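Local structure of transcriptional regulator, TetR family (Agrobacterium tumefaciens, 3C2B) at residues A[24-27]-A[28-32]; A[107-110]-A[111-115]; A[177-181]-A[182-186]. The protein probably binds DNA as a transcriptional regulator of the TetR family, pairing an N-terminal helix-turn-helix region with an all-helical C-terminal domain. All coordinates share one frame; numbering follows the deposited sequence.

The three contacts are local, each joining neighbouring turns, and together they run from the probable DNA-binding region into the body of the C-terminal domain. Contacts 1 and 2 have centres 9 Å apart and touch: Leu28 and Val29 of helix 15-31 pack on helix 107-120, with Val29 CG1 3.8 Å from Asp107 CB. Contacts 2 and 3, 11 Å apart, meet through Arg114, whose NH2 lies 2.8 Å from Met180 O and whose NE lies 2.9 Å from Leu181 O, both probable hydrogen bonds. Contacts 1 and 3 do not touch, their nearest atoms being about 9 Å apart. Residues 107-115 thus bridge the other two, and all three contacts reach the second subunit.

Contact 1 (A[24-27]-A[28-32]); sequences ALRL and LVEGG
Leu27 O receives the N-H of Gly31 at 2.9 Å (Gly31 N), the shortest hydrogen bond between 24-27 and 28-32, in the last turn of helix 15-31. The same i to i+4 ladder runs through the turn before it: Leu28 N bonds to Ala24 O at 3.1 Å, Val29 N to Leu25 O and Glu30 N to Arg26 O. Gly32 then leaves the helix with positive phi (69°), though its N still bonds back to Leu28 O. On the outer face Arg26 and Glu30 lie side by side and point the same way. With CG anti to the backbone N (chi1 165°) Arg26 runs outward from the helix and bends at chi3, while Glu30 leans back one turn to come alongside. The flat ends are almost parallel, 12° apart, but Glu30 OE2 sits well out of the guanidinium plane. The salt bridge is long, 3.8 Å from Arg26 NE to Glu30 OE2, and no N-H points at the oxygen, leaving charge attraction alone. The carbons come closer to oxygens than the charged ends do to each other: Arg26 CG is 3.6 Å from Glu30 OE2, and Glu30 CG 3.2 Å from the backbone Arg26 O. This helix precedes the predicted helix-turn-helix of residues 37-56 and touches two regions. Ala24 and Leu27 pack against Leu36 and Leu41, at that motif, and Leu25 reaches Met66 and Phe69 of helix 59-71, whereas Leu28 and Val29 meet helix 107-120. Val29 holds one methyl, CG2, 3.3 Å from Leu25 O; its backbone hydrogen-bonds to the second subunit and its side chain packs on Arg122 of that subunit.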
loop_
_atom_site.group_PDB
_atom_site.type_symbol
_atom_site.label_atom_id
_atom_site.label_comp_id
_atom_site.label_asym_id
_atom_site.label_seq_id
_atom_site.Cartn_x
_atom_site.Cartn_y
_atom_site.Cartn_z
ATOM N N ALA A 24 -23.730 -0.989 9.464
ATOM C CA ALA A 24 -22.425 -0.770 10.081
ATOM C C ALA A 24 -21.338 -0.556 9.015
ATOM O O ALA A 24 -20.487 0.335 9.157
ATOM C CB ALA A 24 -22.074 -1.912 11.036
ATOM N N LEU A 25 -21.392 -1.367 7.958
ATOM C CA LEU A 25 -20.580 -1.176 6.748
ATOM C C LEU A 25 -20.812 0.212 6.131
ATOM O O LEU A 25 -19.850 0.905 5.808
ATOM C CB LEU A 25 -20.868 -2.280 5.716
ATOM C CG LEU A 25 -20.069 -3.596 5.787
ATOM C CD1 LEU A 25 -19.698 -4.016 7.216
ATOM C CD2 LEU A 25 -20.753 -4.741 5.026
ATOM N N ARG A 26 -22.086 0.596 5.995
ATOM C CA ARG A 26 -22.492 1.921 5.520
ATOM C C ARG A 26 -21.883 3.063 6.353
ATOM O O ARG A 26 -21.299 3.987 5.785
ATOM C CB ARG A 26 -24.025 2.030 5.485
ATOM C CG ARG A 26 -24.583 3.454 5.347
ATOM C CD ARG A 26 -25.974 3.465 4.693
ATOM N NE ARG A 26 -25.890 3.149 3.257
ATOM C CZ ARG A 26 -26.932 2.960 2.440
ATOM N NH1 ARG A 26 -28.186 3.051 2.887
ATOM N NH2 ARG A 26 -26.714 2.672 1.162
ATOM N N LEU A 27 -22.033 3.002 7.680
ATOM C CA LEU A 27 -21.497 4.051 8.572
ATOM C C LEU A 27 -20.001 4.207 8.373
ATOM O O LEU A 27 -19.465 5.314 8.349
ATOM C CB LEU A 27 -21.764 3.727 10.047
ATOM C CG LEU A 27 -23.124 4.074 10.662
ATOM C CD1 LEU A 27 -23.230 3.440 12.049
ATOM C CD2 LEU A 27 -23.362 5.595 10.742
ATOM N N LEU A 28 -19.338 3.072 8.209
ATOM C CA LEU A 28 -17.898 3.007 8.099
ATOM C C LEU A 28 -17.365 3.689 6.818
ATOM O O LEU A 28 -16.409 4.463 6.876
ATOM C CB LEU A 28 -17.486 1.528 8.165
ATOM C CG LEU A 28 -16.207 0.997 8.849
ATOM C CD1 LEU A 28 -15.373 0.278 7.867
ATOM C CD2 LEU A 28 -15.426 2.015 9.673
ATOM N N VAL A 29 -17.986 3.391 5.676
ATOM C CA VAL A 29 -17.631 4.024 4.398
ATOM C C VAL A 29 -17.827 5.547 4.501
ATOM O O VAL A 29 -16.985 6.338 4.079
ATOM C CB VAL A 29 -18.469 3.445 3.220
ATOM C CG1 VAL A 29 -18.196 4.201 1.890
ATOM C CG2 VAL A 29 -18.239 1.916 3.072
ATOM N N GLU A 30 -18.949 5.938 5.083
ATOM C CA GLU A 30 -19.359 7.352 5.116
ATOM C C GLU A 30 -18.555 8.248 6.094
ATOM O O GLU A 30 -18.142 9.359 5.738
ATOM C CB GLU A 30 -20.868 7.427 5.345
ATOM C CG GLU A 30 -21.599 6.774 4.167
ATOM C CD GLU A 30 -23.105 6.792 4.267
ATOM O OE1 GLU A 30 -23.655 7.258 5.289
ATOM O OE2 GLU A 30 -23.750 6.326 3.304
ATOM N N GLY A 31 -18.310 7.748 7.304
ATOM C CA GLY A 31 -17.602 8.520 8.308
ATOM C C GLY A 31 -16.340 7.914 8.903
ATOM O O GLY A 31 -15.792 8.472 9.841
ATOM N N GLY A 32 -15.865 6.790 8.381
ATOM C CA GLY A 32 -14.670 6.138 8.951
ATOM C C GLY A 32 -14.903 5.539 10.339
ATOM O O GLY A 32 -16.054 5.449 10.822
#

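Contact 2 (A[107-110]-A[111-115]); sequences DVSL and ALNRL
Val108 and Leu112, one turn apart near the start of helix 107-120, lie side by side and point the same way, with Val108 CG1 3.6 Å from Leu112 CD1. The helix belongs to the C-terminal domain of this TetR-family protein, and this pair forms an apolar ridge that meets Gln70 of helix 59-71. Elsewhere around the helix the orientations differ. Leu110 and Arg114 cross at a slant: the arginine chain is extended from CG to NE, its CG anti to its own carbonyl carbon (chi1 -70°), and it swings back along the helix until the guanidinium lies over Leu110. Leu110 CB sits 3.6 Å above one face, displaced toward the rim, with NH1 the nearest guanidinium atom at 3.8 Å from that CB. The flat group is held by polar partners as well, since NE and NH2 are hydrogen-bonded to the carbonyls of Leu181 and Met180, which fixes its rotation and places it between two helices. Its remaining nitrogen, Arg114 NH1, gives a hydrogen bond to a water at 2.7 Å, and the water donates in turn to Asp107 O at 2.8 Å, linking the arginine to the first turn. Asn113 has another use. Besides the routine bond from its backbone N, its side-chain amide folds back on the previous turn, so Ser109 O accepts two N-H groups from one residue. The carbonyl oxygen lies close to the amide plane of Asn113, yet the ND2 donor stands above the carbonyl plane, 49° out of it. Asn113 also packs on Leu182 of the second subunit. Asn113 ND2 reaches Ser109 O at 2.9 Å and passes 3.5 Å from Ser109 OG.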
loop_
_atom_site.group_PDB
_atom_site.type_symbol
_atom_site.label_atom_id
_atom_site.label_comp_id
_atom_site.label_asym_id
_atom_site.label_seq_id
_atom_site.Cartn_x
_atom_site.Cartn_y
_atom_site.Cartn_z
ATOM N N ASP A 107 -15.332 0.689 -2.142
ATOM C CA ASP A 107 -15.506 1.581 -0.997
ATOM C C ASP A 107 -15.513 0.818 0.333
ATOM O O ASP A 107 -14.864 1.227 1.313
ATOM C CB ASP A 107 -16.733 2.532 -1.140
ATOM C CG ASP A 107 -18.023 1.819 -1.436
ATOM O OD1 ASP A 107 -18.087 0.562 -1.397
ATOM O OD2 ASP A 107 -19.016 2.540 -1.696
ATOM N N VAL A 108 -16.189 -0.323 0.329
ATOM C CA VAL A 108 -16.309 -1.141 1.542
ATOM C C VAL A 108 -14.932 -1.750 1.880
ATOM O O VAL A 108 -14.528 -1.787 3.051
ATOM C CB VAL A 108 -17.356 -2.269 1.389
ATOM C CG1 VAL A 108 -17.487 -3.066 2.697
ATOM C CG2 VAL A 108 -18.714 -1.701 0.952
ATOM N N SER A 109 -14.255 -2.269 0.853
ATOM C CA SER A 109 -12.944 -2.871 1.055
ATOM C C SER A 109 -12.002 -1.802 1.623
ATOM O O SER A 109 -11.293 -2.062 2.628
ATOM C CB SER A 109 -12.388 -3.515 -0.235
ATOM O OG SER A 109 -10.975 -3.757 -0.130
ATOM N N LEU A 110 -12.009 -0.607 1.029
ATOM C CA LEU A 110 -11.148 0.472 1.562
ATOM C C LEU A 110 -11.467 0.789 3.010
ATOM O O LEU A 110 -10.564 0.943 3.822
ATOM C CB LEU A 110 -11.242 1.747 0.728
ATOM C CG LEU A 110 -10.574 1.670 -0.643
ATOM C CD1 LEU A 110 -11.116 2.824 -1.513
ATOM C CD2 LEU A 110 -9.037 1.676 -0.577
ATOM N N ALA A 111 -12.761 0.882 3.322
ATOM C CA ALA A 111 -13.230 1.264 4.652
ATOM C C ALA A 111 -12.884 0.168 5.674
ATOM O O ALA A 111 -12.427 0.481 6.777
ATOM C CB ALA A 111 -14.706 1.494 4.620
ATOM N N LEU A 112 -13.011 -1.106 5.305
ATOM C CA LEU A 112 -12.630 -2.157 6.252
ATOM C C LEU A 112 -11.112 -2.205 6.506
ATOM O O LEU A 112 -10.656 -2.336 7.655
ATOM C CB LEU A 112 -13.172 -3.517 5.802
ATOM C CG LEU A 112 -14.696 -3.498 5.933
ATOM C CD1 LEU A 112 -15.295 -4.605 5.058
ATOM C CD2 LEU A 112 -15.193 -3.574 7.418
ATOM N N ASN A 113 -10.347 -2.075 5.426
ATOM C CA ASN A 113 -8.896 -1.931 5.531
ATOM C C ASN A 113 -8.468 -0.742 6.366
ATOM O O ASN A 113 -7.632 -0.908 7.260
ATOM C CB ASN A 113 -8.228 -1.935 4.145
ATOM C CG ASN A 113 -8.036 -3.350 3.629
ATOM O OD1 ASN A 113 -7.139 -4.042 4.077
ATOM N ND2 ASN A 113 -8.915 -3.800 2.735
ATOM N N ARG A 114 -9.057 0.431 6.128
ATOM C CA ARG A 114 -8.838 1.585 6.997
ATOM C C ARG A 114 -9.137 1.247 8.446
ATOM O O ARG A 114 -8.373 1.595 9.336
ATOM C CB ARG A 114 -9.734 2.756 6.602
ATOM C CG ARG A 114 -9.355 3.386 5.283
ATOM C CD ARG A 114 -10.337 4.481 4.873
ATOM N NE ARG A 114 -9.944 5.009 3.564
ATOM C CZ ARG A 114 -10.794 5.129 2.549
ATOM N NH1 ARG A 114 -12.092 4.822 2.713
ATOM N NH2 ARG A 114 -10.365 5.569 1.392
ATOM N N LEU A 115 -10.256 0.568 8.689
ATOM C CA LEU A 115 -10.660 0.259 10.071
ATOM C C LEU A 115 -9.596 -0.611 10.757
ATOM O O LEU A 115 -9.123 -0.267 11.842
ATOM C CB LEU A 115 -12.020 -0.440 10.090
ATOM C CG LEU A 115 -12.427 -0.995 11.449
ATOM C CD1 LEU A 115 -12.793 0.161 12.302
ATOM C CD2 LEU A 115 -13.580 -1.977 11.317
HETATM O O HOH W 1 -14.193 3.978 1.187
#

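Contact 3 (A[177-181]-A[182-186])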
loop_
_atom_site.group_PDB
_atom_site.type_symbol
_atom_site.label_atom_id
_atom_site.label_comp_id
_atom_site.label_asym_id
_atom_site.label_seq_id
_atom_site.Cartn_x
_atom_site.Cartn_y
_atom_site.Cartn_z
ATOM N N HIS A 177 -2.799 1.245 -3.588
ATOM C CA HIS A 177 -3.713 0.831 -2.512
ATOM C C HIS A 177 -3.539 1.735 -1.282
ATOM O O HIS A 177 -4.525 2.297 -0.794
ATOM C CB HIS A 177 -3.529 -0.664 -2.172
ATOM C CG HIS A 177 -4.600 -1.219 -1.298
ATOM N ND1 HIS A 177 -4.459 -2.402 -0.611
ATOM C CD2 HIS A 177 -5.865 -0.784 -1.044
ATOM C CE1 HIS A 177 -5.595 -2.679 0.027
ATOM N NE2 HIS A 177 -6.453 -1.700 -0.204
ATOM N N VAL A 178 -2.298 1.899 -0.819
ATOM C CA VAL A 178 -1.935 2.925 0.185
ATOM C C VAL A 178 -2.485 4.351 -0.165
ATOM O O VAL A 178 -3.207 4.943 0.641
ATOM C CB VAL A 178 -0.396 2.904 0.575
ATOM C CG1 VAL A 178 -0.068 3.970 1.597
ATOM C CG2 VAL A 178 0.001 1.567 1.158
ATOM N N ARG A 179 -2.231 4.873 -1.368
ATOM C CA ARG A 179 -2.822 6.175 -1.721
ATOM C C ARG A 179 -4.347 6.267 -1.554
ATOM O O ARG A 179 -4.857 7.279 -1.067
ATOM C CB ARG A 179 -2.388 6.617 -3.128
ATOM C CG ARG A 179 -0.824 6.638 -3.255
ATOM C CD ARG A 179 -0.304 7.222 -4.568
ATOM N NE ARG A 179 -0.632 8.637 -4.701
ATOM C CZ ARG A 179 0.020 9.651 -4.113
ATOM N NH1 ARG A 179 -0.416 10.903 -4.310
ATOM N NH2 ARG A 179 1.079 9.432 -3.311
HETATM N N MSE A 180 -5.063 5.217 -1.973
HETATM C CA MSE A 180 -6.522 5.211 -1.927
HETATM C C MSE A 180 -7.004 5.147 -0.493
HETATM O O MSE A 180 -7.959 5.829 -0.114
HETATM C CB MSE A 180 -7.109 4.074 -2.778
HETATM C CG MSE A 180 -6.930 4.279 -4.302
HETATM SE SE MSE A 180 -7.929 3.024 -5.414
HETATM C CE MSE A 180 -7.140 1.394 -4.805
ATOM N N LEU A 181 -6.287 4.382 0.306
ATOM C CA LEU A 181 -6.555 4.229 1.719
ATOM C C LEU A 181 -6.424 5.527 2.459
ATOM O O LEU A 181 -7.149 5.783 3.406
ATOM C CB LEU A 181 -5.611 3.185 2.316
ATOM C CG LEU A 181 -5.948 1.727 1.965
ATOM C CD1 LEU A 181 -4.860 0.775 2.509
ATOM C CD2 LEU A 181 -7.280 1.338 2.494
ATOM N N LEU A 182 -5.481 6.346 2.009
ATOM C CA LEU A 182 -5.243 7.687 2.538
ATOM C C LEU A 182 -6.316 8.630 2.003
ATOM O O LEU A 182 -6.444 9.740 2.479
ATOM C CB LEU A 182 -3.828 8.186 2.165
ATOM C CG LEU A 182 -2.618 7.546 2.878
ATOM C CD1 LEU A 182 -1.326 7.794 2.082
ATOM C CD2 LEU A 182 -2.407 8.062 4.342
ATOM N N GLY A 183 -7.076 8.201 0.994
ATOM C CA GLY A 183 -8.224 9.034 0.594
ATOM C C GLY A 183 -8.115 9.525 -0.826
ATOM O O GLY A 183 -8.977 10.224 -1.285
ATOM N N GLU A 184 -7.042 9.168 -1.529
ATOM C CA GLU A 184 -6.939 9.566 -2.921
ATOM C C GLU A 184 -7.893 8.754 -3.785
ATOM O O GLU A 184 -7.899 7.533 -3.729
ATOM C CB GLU A 184 -5.511 9.410 -3.413
ATOM C CG GLU A 184 -5.249 10.075 -4.745
ATOM C CD GLU A 184 -3.882 9.741 -5.276
ATOM O OE1 GLU A 184 -2.915 10.075 -4.612
ATOM O OE2 GLU A 184 -3.771 9.126 -6.342
ATOM N N ALA A 185 -8.702 9.437 -4.584
ATOM C CA ALA A 185 -9.546 8.771 -5.574
ATOM C C ALA A 185 -8.663 8.256 -6.732
ATOM O O ALA A 185 -7.739 8.971 -7.162
ATOM C CB ALA A 185 -10.644 9.726 -6.087
ATOM N N PRO A 186 -8.967 7.053 -7.275
ATOM C CA PRO A 186 -8.060 6.514 -8.302
ATOM C C PRO A 186 -8.254 7.229 -9.638
ATOM O O PRO A 186 -9.333 7.803 -9.900
ATOM C CB PRO A 186 -8.549 5.072 -8.467
ATOM C CG PRO A 186 -10.041 5.175 -8.212
ATOM C CD PRO A 186 -10.151 6.176 -7.077
HETATM O O HOH W 2 -10.315 6.437 -2.569
#
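Helix 176-181 ends in a Schellman motif: Gly183 takes the positive-phi position (118°), and the chain bonds back into the last turn through Glu184 N to Arg179 O at 2.9 Å and Gly183 N to Met180 O at 2.8 Å. Arg179 and Glu184 meet across this turn. The bend at chi3 (65°) brings NE of the arginine back to the carboxylate, and the turn of the guanidinium about NE puts NH1 there too: Glu184 OE1 is 2.7 Å from Arg179 NE and 2.6 Å from Arg179 NH1. That oxygen approaches the edge of the guanidinium close to its plane, but the carboxylate is turned 62° from that plane, and both N-H bonds are poorly aligned and weak. Met180, present as selenomethionine, offers its CA hydrogen to Glu184 O, with CA to O 3.2 Å. Its SE reaches Pro186 CB at 3.7 Å, the two side chains crossing at about a right angle. Val178 and Leu182 lie alongside each other, Val178 CG1 4.1 Å from Leu182 CD1, and both pack on the second subunit, on His177 and Ile117 there. The backbone N of Leu182 bonds to Val178 O and, weakly, to Arg179 O. Met180 O takes its bond from Gly183 N from above the carbonyl plane, and outside the turn it also accepts from Arg114 NH2 of helix 107-120. Glu184 O receives a hydrogen bond from a water at 2.9 Å. With a single oxygen receiving both arginine N-H groups at poor angles, the salt bridge probably draws most of its strength from charge attraction, tying the exit of the turn to the helix it has just left.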